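Local structure of ATP phosphoribosyltransferase regulatory subunit (Bacillus halodurans, 3OD1) at residues Y193-V198 and L269-H274. The protein is probably required for the first step of histidine biosynthesis, as the partner of HisG, and may let histidine feedback-regulate ATP phosphoribosyltransferase activity. Numbering follows the deposited sequence.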
loop_
_atom_site.group_PDB
_atom_site.type_symbol
_atom_site.label_atom_id
_atom_site.label_comp_id
_atom_site.label_asym_id
_atom_site.label_seq_id
_atom_site.Cartn_x
_atom_site.Cartn_y
_atom_site.Cartn_z
ATOM N N TYR B 193 -5.796 17.531 27.584
ATOM C CA TYR B 193 -5.135 16.930 26.438
ATOM C C TYR B 193 -4.194 15.806 26.871
ATOM O O TYR B 193 -4.113 14.752 26.230
ATOM C CB TYR B 193 -4.370 18.020 25.690
ATOM C CG TYR B 193 -3.497 17.522 24.573
ATOM C CD1 TYR B 193 -4.051 16.968 23.424
ATOM C CD2 TYR B 193 -2.113 17.636 24.652
ATOM C CE1 TYR B 193 -3.241 16.520 22.386
ATOM C CE2 TYR B 193 -1.300 17.197 23.633
ATOM C CZ TYR B 193 -1.863 16.636 22.502
ATOM O OH TYR B 193 -1.040 16.204 21.487
ATOM N N GLU B 194 -3.491 16.024 27.975
ATOM C CA GLU B 194 -2.551 15.027 28.469
ATOM C C GLU B 194 -3.219 14.089 29.470
ATOM O O GLU B 194 -2.559 13.245 30.077
ATOM C CB GLU B 194 -1.339 15.717 29.088
ATOM C CG GLU B 194 -0.526 16.493 28.066
ATOM C CD GLU B 194 0.443 17.453 28.705
ATOM O OE1 GLU B 194 0.566 17.425 29.946
ATOM O OE2 GLU B 194 1.080 18.237 27.965
ATOM N N LYS B 195 -4.531 14.249 29.627
ATOM C CA LYS B 195 -5.332 13.406 30.518
ATOM C C LYS B 195 -4.783 13.387 31.943
ATOM O O LYS B 195 -4.868 12.386 32.655
ATOM C CB LYS B 195 -5.483 11.997 29.939
ATOM C CG LYS B 195 -6.110 12.033 28.556
ATOM C CD LYS B 195 -6.271 10.661 27.974
ATOM C CE LYS B 195 -6.604 10.742 26.493
ATOM N NZ LYS B 195 -7.890 11.426 26.231
ATOM N N ASN B 196 -4.238 14.524 32.349
ATOM C CA ASN B 196 -3.706 14.693 33.688
ATOM C C ASN B 196 -4.729 15.362 34.626
ATOM O O ASN B 196 -4.651 16.569 34.886
ATOM C CB ASN B 196 -2.416 15.511 33.604
ATOM C CG ASN B 196 -1.724 15.645 34.937
ATOM O OD1 ASN B 196 -2.180 15.108 35.947
ATOM N ND2 ASN B 196 -0.614 16.369 34.951
ATOM N N TYR B 197 -5.686 14.581 35.126
ATOM C CA TYR B 197 -6.722 15.114 36.013
ATOM C C TYR B 197 -6.124 15.561 37.340
ATOM O O TYR B 197 -6.587 16.525 37.952
ATOM C CB TYR B 197 -7.813 14.074 36.289
ATOM C CG TYR B 197 -8.620 13.622 35.085
ATOM C CD1 TYR B 197 -8.296 14.037 33.796
ATOM C CD2 TYR B 197 -9.712 12.766 35.246
ATOM C CE1 TYR B 197 -9.044 13.606 32.700
ATOM C CE2 TYR B 197 -10.461 12.339 34.167
ATOM C CZ TYR B 197 -10.121 12.754 32.897
ATOM O OH TYR B 197 -10.871 12.311 31.834
ATOM N N VAL B 198 -5.104 14.844 37.792
ATOM C CA VAL B 198 -4.447 15.178 39.046
ATOM C C VAL B 198 -3.884 16.592 38.963
ATOM O O VAL B 198 -4.142 17.426 39.831
ATOM C CB VAL B 198 -3.324 14.170 39.377
ATOM C CG1 VAL B 198 -2.560 14.605 40.613
ATOM C CG2 VAL B 198 -3.910 12.776 39.571
ATOM N N LEU B 269 -16.789 14.203 27.919
ATOM C CA LEU B 269 -16.632 15.617 27.631
ATOM C C LEU B 269 -15.281 16.144 28.101
ATOM O O LEU B 269 -14.994 17.319 27.945
ATOM C CB LEU B 269 -17.791 16.429 28.220
ATOM C CG LEU B 269 -19.013 16.543 27.298
ATOM C CD1 LEU B 269 -19.441 15.182 26.803
ATOM C CD2 LEU B 269 -20.184 17.260 27.982
ATOM N N THR B 270 -14.432 15.279 28.659
ATOM C CA THR B 270 -13.071 15.715 28.979
ATOM C C THR B 270 -12.150 15.537 27.768
ATOM O O THR B 270 -10.987 15.943 27.789
ATOM C CB THR B 270 -12.471 14.952 30.177
ATOM O OG1 THR B 270 -12.130 13.626 29.779
ATOM C CG2 THR B 270 -13.465 14.915 31.337
ATOM N N LEU B 271 -12.686 14.944 26.709
ATOM C CA LEU B 271 -11.860 14.536 25.576
ATOM C C LEU B 271 -11.327 15.734 24.802
ATOM O O LEU B 271 -12.096 16.530 24.270
ATOM C CB LEU B 271 -12.656 13.617 24.645
ATOM C CG LEU B 271 -11.887 12.975 23.487
ATOM C CD1 LEU B 271 -10.822 12.002 24.008
ATOM C CD2 LEU B 271 -12.852 12.272 22.550
ATOM N N VAL B 272 -10.004 15.861 24.760
ATOM C CA VAL B 272 -9.336 16.863 23.943
ATOM C C VAL B 272 -8.315 16.134 23.069
ATOM O O VAL B 272 -7.317 15.615 23.574
ATOM C CB VAL B 272 -8.599 17.903 24.814
ATOM C CG1 VAL B 272 -7.716 18.826 23.942
ATOM C CG2 VAL B 272 -9.590 18.714 25.664
ATOM N N LEU B 273 -8.565 16.063 21.764
ATOM C CA LEU B 273 -7.708 15.252 20.888
ATOM C C LEU B 273 -6.503 16.041 20.387
ATOM O O LEU B 273 -5.537 15.475 19.889
ATOM C CB LEU B 273 -8.510 14.692 19.699
ATOM C CG LEU B 273 -9.550 13.573 19.912
ATOM C CD1 LEU B 273 -10.172 13.165 18.579
ATOM C CD2 LEU B 273 -8.931 12.353 20.572
ATOM N N HIS B 274 -6.563 17.360 20.534
ATOM C CA HIS B 274 -5.579 18.238 19.929
ATOM C C HIS B 274 -5.795 19.624 20.521
ATOM O O HIS B 274 -6.912 19.966 20.911
ATOM C CB HIS B 274 -5.782 18.252 18.410
ATOM C CG HIS B 274 -4.606 18.763 17.638
ATOM N ND1 HIS B 274 -4.289 20.103 17.570
ATOM C CD2 HIS B 274 -3.686 18.119 16.879
ATOM C CE1 HIS B 274 -3.216 20.262 16.814
ATOM N NE2 HIS B 274 -2.829 19.074 16.385
HETATM O O HOH W 1 -7.968 14.274 26.146
HETATM O O HOH W 2 -10.148 11.954 28.081
#
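Tyr193 lays the edge of its ring against the carbonyls of Val272 and Leu273. CD1 comes 3.5 Å from Val272 O and CE1 comes 3.5 Å from Leu273 O, both oxygens lying near the ring plane; CE1 also approaches His274 CA at 3.8 Å. CB packs against Val272 CG1 at 3.9 Å. An alanine here would keep that CB contact but would probably leave a gap beside the two carbonyls and the backbone of His274, where the ring now lies. At the other end, Tyr197 meets Thr270 with the side chains crossing at about a right angle, OH to OG1 at 2.7 Å, a short hydrogen-bond contact whose proton is not settled. The main partner of Thr270 OG1 is Asp268 OD1, just before the loop.

Between the tyrosines, Lys195 runs alongside Leu271. A bend at chi4 (-63°) places NZ 3.7 Å from Leu271 CD1, and two waters link this amine to Val272 N and to Thr270 OG1.

Lys195 itself is set by a Schellman motif: with positive phi it is the C-prime residue ending helix 182-193, its N bonded to Leu192 O and Asn196 N to Phe191 O. Asn196 OD1 then accepts from Gly199 N. The example is a Schellman C-cap followed directly by an Asn N-cap, joining helices 182-193 and 197-206 over a loop just after the chain returns, from a mostly helical excursion, to the mixed sheet at strand 265-268, consistent with the class-II synthetase family.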